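Long-range contacts in hydrogenase (NiFe) small subunit HydA (Allochromatium vinosum, PDB 3MYR), which probably takes part in oxidising hydrogen and passing the electrons to an acceptor, as the iron-sulfur small subunit of a [NiFe] hydrogenase heterodimer: residues I71-I76 and I108-C113; P192-G197 and G211-R216. One frame throughout, in Å; residues are numbered along the deposited sequence.

Contact 1. Residues I71-I76 and I108-C113; sequences IVDGSI and IAVGTC. With SF4 (iron/sulfur cluster), chain I.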
loop_
_atom_site.group_PDB
_atom_site.type_symbol
_atom_site.label_atom_id
_atom_site.label_comp_id
_atom_site.label_asym_id
_atom_site.label_seq_id
_atom_site.Cartn_x
_atom_site.Cartn_y
_atom_site.Cartn_z
ATOM N N ILE A 71 1.367 -18.648 8.132
ATOM C CA ILE A 71 0.248 -17.814 7.642
ATOM C C ILE A 71 0.548 -17.462 6.182
ATOM O O ILE A 71 1.737 -17.178 5.830
ATOM C CB ILE A 71 0.131 -16.562 8.497
ATOM C CG1 ILE A 71 -0.109 -17.023 9.974
ATOM C CG2 ILE A 71 -1.005 -15.677 7.968
ATOM C CD1 ILE A 71 -0.237 -15.896 10.977
ATOM N N VAL A 72 -0.448 -17.639 5.296
ATOM C CA VAL A 72 -0.206 -17.339 3.860
ATOM C C VAL A 72 -1.175 -16.225 3.482
ATOM O O VAL A 72 -2.390 -16.311 3.753
ATOM C CB VAL A 72 -0.554 -18.499 2.933
ATOM C CG1 VAL A 72 -0.336 -18.106 1.464
ATOM C CG2 VAL A 72 0.204 -19.730 3.284
ATOM N N ASP A 73 -0.633 -15.233 2.799
ATOM C CA ASP A 73 -1.324 -14.071 2.291
ATOM C C ASP A 73 -1.212 -14.195 0.740
ATOM O O ASP A 73 -0.094 -14.301 0.227
ATOM C CB ASP A 73 -0.505 -12.819 2.741
ATOM C CG ASP A 73 -1.278 -11.601 2.573
ATOM O OD1 ASP A 73 -2.402 -11.787 2.068
ATOM O OD2 ASP A 73 -0.819 -10.476 2.848
ATOM N N GLY A 74 -2.323 -14.063 -0.019
ATOM C CA GLY A 74 -2.248 -14.086 -1.514
ATOM C C GLY A 74 -2.500 -15.466 -2.092
ATOM O O GLY A 74 -2.259 -16.478 -1.443
ATOM N N SER A 75 -2.929 -15.511 -3.342
ATOM C CA SER A 75 -3.089 -16.752 -4.093
ATOM C C SER A 75 -1.727 -17.198 -4.610
ATOM O O SER A 75 -0.733 -16.493 -4.472
ATOM C CB SER A 75 -4.101 -16.553 -5.250
ATOM O OG SER A 75 -3.567 -15.528 -6.096
ATOM N N ILE A 76 -1.670 -18.429 -5.080
ATOM C CA ILE A 76 -0.442 -19.022 -5.582
ATOM C C ILE A 76 -0.697 -19.528 -7.019
ATOM O O ILE A 76 -1.657 -20.291 -7.243
ATOM C CB ILE A 76 -0.121 -20.250 -4.711
ATOM C CG1 ILE A 76 -0.003 -19.799 -3.212
ATOM C CG2 ILE A 76 1.187 -20.948 -5.175
ATOM C CD1 ILE A 76 -1.315 -20.070 -2.342
ATOM N N ILE A 108 -2.716 -21.014 8.276
ATOM C CA ILE A 108 -3.844 -20.113 8.187
ATOM C C ILE A 108 -3.732 -19.407 6.884
ATOM O O ILE A 108 -2.697 -18.795 6.583
ATOM C CB ILE A 108 -3.749 -19.038 9.281
ATOM C CG1 ILE A 108 -3.843 -19.709 10.649
ATOM C CG2 ILE A 108 -4.855 -17.983 9.097
ATOM C CD1 ILE A 108 -3.642 -18.680 11.818
ATOM N N ALA A 109 -4.790 -19.528 6.082
ATOM C CA ALA A 109 -4.903 -18.748 4.877
ATOM C C ALA A 109 -5.675 -17.466 5.232
ATOM O O ALA A 109 -6.892 -17.488 5.452
ATOM C CB ALA A 109 -5.676 -19.586 3.772
ATOM N N VAL A 110 -4.977 -16.353 5.266
ATOM C CA VAL A 110 -5.589 -15.066 5.618
ATOM C C VAL A 110 -5.955 -14.334 4.341
ATOM O O VAL A 110 -5.137 -14.220 3.394
ATOM C CB VAL A 110 -4.617 -14.248 6.528
ATOM C CG1 VAL A 110 -3.401 -13.852 5.689
ATOM C CG2 VAL A 110 -5.268 -12.880 6.894
ATOM N N GLY A 111 -7.191 -13.841 4.273
ATOM C CA GLY A 111 -7.620 -13.085 3.072
ATOM C C GLY A 111 -8.326 -14.030 2.093
ATOM O O GLY A 111 -8.001 -15.238 1.995
ATOM N N THR A 112 -9.270 -13.486 1.364
ATOM C CA THR A 112 -9.996 -14.230 0.359
ATOM C C THR A 112 -9.084 -14.789 -0.787
ATOM O O THR A 112 -9.385 -15.839 -1.339
ATOM C CB THR A 112 -11.142 -13.344 -0.231
ATOM O OG1 THR A 112 -12.000 -12.977 0.840
ATOM C CG2 THR A 112 -12.008 -14.117 -1.290
ATOM N N CYS A 113 -7.990 -14.105 -1.124
ATOM C CA CYS A 113 -7.130 -14.666 -2.183
ATOM C C CYS A 113 -6.493 -15.995 -1.761
ATOM O O CYS A 113 -6.546 -17.007 -2.484
ATOM C CB CYS A 113 -6.027 -13.667 -2.546
ATOM S SG CYS A 113 -6.628 -12.016 -3.137
HETATM FE FE1 SF4 I . -7.887 -8.608 -0.542
HETATM FE FE2 SF4 I . -5.995 -9.633 1.236
HETATM FE FE3 SF4 I . -6.253 -10.675 -1.377
HETATM FE FE4 SF4 I . -5.269 -7.949 -0.649
HETATM S S1 SF4 I . -4.238 -10.120 -0.287
HETATM S S2 SF4 I . -6.522 -8.672 -2.367
HETATM S S3 SF4 I . -6.780 -7.444 0.983
HETATM S S4 SF4 I . -7.821 -10.723 0.247
HETATM O O HOH W 1 -4.988 -13.642 0.793
#
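I71 pairs with I108 on two parallel neighbouring strands, 69-77 and 106-110, in the central sheet of the flavodoxin-like domain; the short segment axes run 4.8 Å apart. V72 N donates to I108 O (2.8 Å), and V110 N returns a bond to V72 O (3.0 Å). The same I108 O also receives a CA-H...O contact from I71 CA.

The side chain of V110 can be followed outward. Its CB stands 4.1 Å from I71 CG2. CG1 lies between the backbone N and the carbonyl carbon (chi1 68°), which brings it 3.3 Å from V72 O and 3.8 Å from I71 CG2, the two side chains crossing at a slant; W8 of strand 5-10 packs against the same valine.

Beyond D73 the strands part, and a water joins them, accepting from G74 N and donating to V110 O. With phi 94° and psi 156°, a side chain at G74 would collide with the carbonyl oxygen of D73, which favours glycine on this backbone. C113 then points back toward residues 71-76, its CB 3.7 Å from S75 N, while its SG binds an iron of the [4Fe-4S] cluster, FE3, at 2.2 Å.

Contact 2. Residues P192-G197 and G211-R216; sequences PFYDKG and GWCLYR. With SF4 (iron/sulfur cluster), chain J.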
loop_
_atom_site.group_PDB
_atom_site.type_symbol
_atom_site.label_atom_id
_atom_site.label_comp_id
_atom_site.label_asym_id
_atom_site.label_seq_id
_atom_site.Cartn_x
_atom_site.Cartn_y
_atom_site.Cartn_z
ATOM N N PRO A 192 -34.117 -4.670 9.704
ATOM C CA PRO A 192 -35.572 -4.520 9.874
ATOM C C PRO A 192 -36.190 -3.563 8.858
ATOM O O PRO A 192 -37.392 -3.672 8.566
ATOM C CB PRO A 192 -35.723 -3.935 11.258
ATOM C CG PRO A 192 -34.480 -4.561 12.011
ATOM C CD PRO A 192 -33.379 -4.426 10.966
ATOM N N PHE A 193 -35.366 -2.676 8.297
ATOM C CA PHE A 193 -35.799 -1.805 7.188
ATOM C C PHE A 193 -36.033 -2.542 5.858
ATOM O O PHE A 193 -37.074 -2.342 5.163
ATOM C CB PHE A 193 -34.832 -0.629 7.088
ATOM C CG PHE A 193 -35.009 0.303 8.218
ATOM C CD1 PHE A 193 -34.610 -0.058 9.500
ATOM C CD2 PHE A 193 -35.674 1.460 8.062
ATOM C CE1 PHE A 193 -34.831 0.806 10.588
ATOM C CE2 PHE A 193 -35.870 2.345 9.145
ATOM C CZ PHE A 193 -35.512 2.001 10.400
ATOM N N TYR A 194 -35.099 -3.455 5.563
ATOM C CA TYR A 194 -35.247 -4.429 4.484
ATOM C C TYR A 194 -36.598 -5.163 4.591
ATOM O O TYR A 194 -37.346 -5.212 3.616
ATOM C CB TYR A 194 -34.092 -5.444 4.579
ATOM C CG TYR A 194 -34.322 -6.601 3.618
ATOM C CD1 TYR A 194 -33.773 -6.560 2.312
ATOM C CD2 TYR A 194 -35.051 -7.746 4.009
ATOM C CE1 TYR A 194 -33.981 -7.634 1.397
ATOM C CE2 TYR A 194 -35.272 -8.841 3.087
ATOM C CZ TYR A 194 -34.682 -8.755 1.790
ATOM O OH TYR A 194 -34.831 -9.745 0.832
ATOM N N ASP A 195 -36.967 -5.634 5.814
ATOM C CA ASP A 195 -38.133 -6.430 5.981
ATOM C C ASP A 195 -39.405 -5.563 5.891
ATOM O O ASP A 195 -40.425 -6.066 5.627
ATOM C CB ASP A 195 -38.137 -7.129 7.309
ATOM C CG ASP A 195 -37.044 -8.224 7.408
ATOM O OD1 ASP A 195 -36.714 -8.909 6.417
ATOM O OD2 ASP A 195 -36.516 -8.374 8.514
ATOM N N LYS A 196 -39.308 -4.263 6.129
ATOM C CA LYS A 196 -40.438 -3.348 5.991
ATOM C C LYS A 196 -40.549 -2.816 4.565
ATOM O O LYS A 196 -41.437 -1.979 4.275
ATOM C CB LYS A 196 -40.217 -2.135 6.916
ATOM C CG LYS A 196 -40.475 -2.471 8.393
ATOM C CD LYS A 196 -40.487 -1.196 9.193
ATOM C CE LYS A 196 -39.138 -0.844 9.822
ATOM N NZ LYS A 196 -39.371 0.150 10.937
ATOM N N GLY A 197 -39.591 -3.144 3.704
ATOM C CA GLY A 197 -39.661 -2.628 2.302
ATOM C C GLY A 197 -39.134 -1.172 2.203
ATOM O O GLY A 197 -39.543 -0.426 1.322
ATOM N N GLY A 211 -30.523 5.457 6.743
ATOM C CA GLY A 211 -30.194 4.075 7.048
ATOM C C GLY A 211 -31.235 3.051 6.633
ATOM O O GLY A 211 -31.328 1.982 7.247
ATOM N N TRP A 212 -31.951 3.302 5.536
ATOM C CA TRP A 212 -32.777 2.250 4.921
ATOM C C TRP A 212 -31.860 1.260 4.223
ATOM O O TRP A 212 -30.703 1.543 3.985
ATOM C CB TRP A 212 -33.809 2.835 3.947
ATOM C CG TRP A 212 -34.791 3.791 4.636
ATOM C CD1 TRP A 212 -34.866 4.088 6.000
ATOM C CD2 TRP A 212 -35.852 4.553 4.007
ATOM N NE1 TRP A 212 -35.904 4.992 6.232
ATOM C CE2 TRP A 212 -36.494 5.318 5.030
ATOM C CE3 TRP A 212 -36.278 4.707 2.675
ATOM C CZ2 TRP A 212 -37.545 6.214 4.748
ATOM C CZ3 TRP A 212 -37.308 5.586 2.392
ATOM C CH2 TRP A 212 -37.917 6.350 3.425
ATOM N N CYS A 213 -32.405 0.128 3.850
ATOM C CA CYS A 213 -31.628 -0.973 3.322
ATOM C C CYS A 213 -31.007 -0.627 1.980
ATOM O O CYS A 213 -31.620 0.061 1.147
ATOM C CB CYS A 213 -32.536 -2.206 3.234
ATOM S SG CYS A 213 -31.797 -3.614 2.428
ATOM N N LEU A 214 -29.775 -1.125 1.784
ATOM C CA LEU A 214 -28.978 -1.009 0.509
ATOM C C LEU A 214 -29.117 -2.119 -0.554
ATOM O O LEU A 214 -28.363 -2.131 -1.568
ATOM C CB LEU A 214 -27.503 -0.858 0.845
ATOM C CG LEU A 214 -27.225 0.298 1.839
ATOM C CD1 LEU A 214 -25.729 0.361 2.229
ATOM C CD2 LEU A 214 -27.627 1.725 1.211
ATOM N N TYR A 215 -30.097 -2.995 -0.348
ATOM C CA TYR A 215 -30.315 -4.155 -1.192
ATOM C C TYR A 215 -30.453 -3.754 -2.695
ATOM O O TYR A 215 -29.827 -4.380 -3.578
ATOM C CB TYR A 215 -31.596 -4.893 -0.759
ATOM C CG TYR A 215 -31.902 -6.061 -1.685
ATOM C CD1 TYR A 215 -32.796 -5.940 -2.742
ATOM C CD2 TYR A 215 -31.254 -7.246 -1.535
ATOM C CE1 TYR A 215 -33.060 -7.018 -3.593
ATOM C CE2 TYR A 215 -31.485 -8.301 -2.392
ATOM C CZ TYR A 215 -32.372 -8.166 -3.408
ATOM O OH TYR A 215 -32.568 -9.258 -4.222
ATOM N N ARG A 216 -31.212 -2.677 -2.957
ATOM C CA ARG A 216 -31.424 -2.225 -4.314
ATOM C C ARG A 216 -30.206 -1.649 -4.998
ATOM O O ARG A 216 -30.146 -1.611 -6.237
ATOM C CB ARG A 216 -32.688 -1.310 -4.353
ATOM C CG ARG A 216 -33.792 -2.279 -4.589
ATOM C CD ARG A 216 -35.083 -2.268 -3.936
ATOM N NE ARG A 216 -35.830 -1.142 -4.325
ATOM C CZ ARG A 216 -37.163 -0.981 -4.182
ATOM N NH1 ARG A 216 -37.997 -1.986 -3.883
ATOM N NH2 ARG A 216 -37.677 0.229 -4.455
HETATM FE FE1 SF4 J . -28.182 -4.839 5.539
HETATM FE FE2 SF4 J . -30.020 -4.499 3.472
HETATM FE FE3 SF4 J . -27.465 -5.334 2.957
HETATM FE FE4 SF4 J . -29.244 -6.989 4.208
HETATM S S1 SF4 J . -29.360 -6.176 2.089
HETATM S S2 SF4 J . -27.071 -6.720 4.734
HETATM S S3 SF4 J . -30.378 -5.473 5.520
HETATM S S4 SF4 J . -28.100 -3.302 3.834
#
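C213 and Y194 meet beside a [4Fe-4S] cluster in the C-terminal part of the subunit, where helix 191-195 packs on the loop that follows helix 206-210. The first shell is the cysteine sulfur: C213 SG binds an iron, FE2, at 2.2 Å. It is also a sulfur-aromatic partner of Y194, lying at the edge of the ring, 3.5 Å from CD1. Y215 N donates a hydrogen bond to the same SG (3.3 Å), so metal, amide and ring edge all converge on one atom; the N-H would probably draw some charge from the thiolate.

Next outward stand the two tyrosines. Y194 CG is anti to its backbone N (chi1 171°), which carries the ring across to Y215. There its edge turns toward the Y215 face in an offset edge-to-face pair, planes at 74°, with CE1 4.0 Å from CD2 of Y215. H185, another ligand of this cluster, meets Y194 edge-to-face as well.

Farther from the metal, F193 packs on W212. The planes are near parallel, at 22°, but slid apart with little overlap, while G211 O sits over one face of the phenyl ring. An alanine in place of F193 would probably open a gap beside W212 and allow its indole to turn more freely. Backbone bonds with L198 and A200 hold C213, and R190 NH1 bonds to W212 O. G197 and G211, each just past a helix, have positive phi and form Schellman motifs that turn the chain out of it, G211 leading directly into W212. The nearest approach of phenyl to indole is F193 CD2 to W212 CD1, 3.4 Å.

Contact 1 comes wholly before contact 2 in the sequence; contact 1 belongs to the flavodoxin-like part and contact 2 to the C-terminal part. Their centres are 34 Å apart and their nearest atoms about 19 Å, so they do not touch. Contact 1 is buried within the sheet, its centre about 6 Å from the centre of the chain; contact 2 is partly buried, its centre about 28 Å from the centre of the chain, and built from helix 191-195 and the loop after helix 206-210. Each supplies one cysteine to a different [4Fe-4S] cluster. The side chains of C113 and C213 each stand about 13 Å from the [3Fe-4S] cluster, consistent with an electron relay through three clusters.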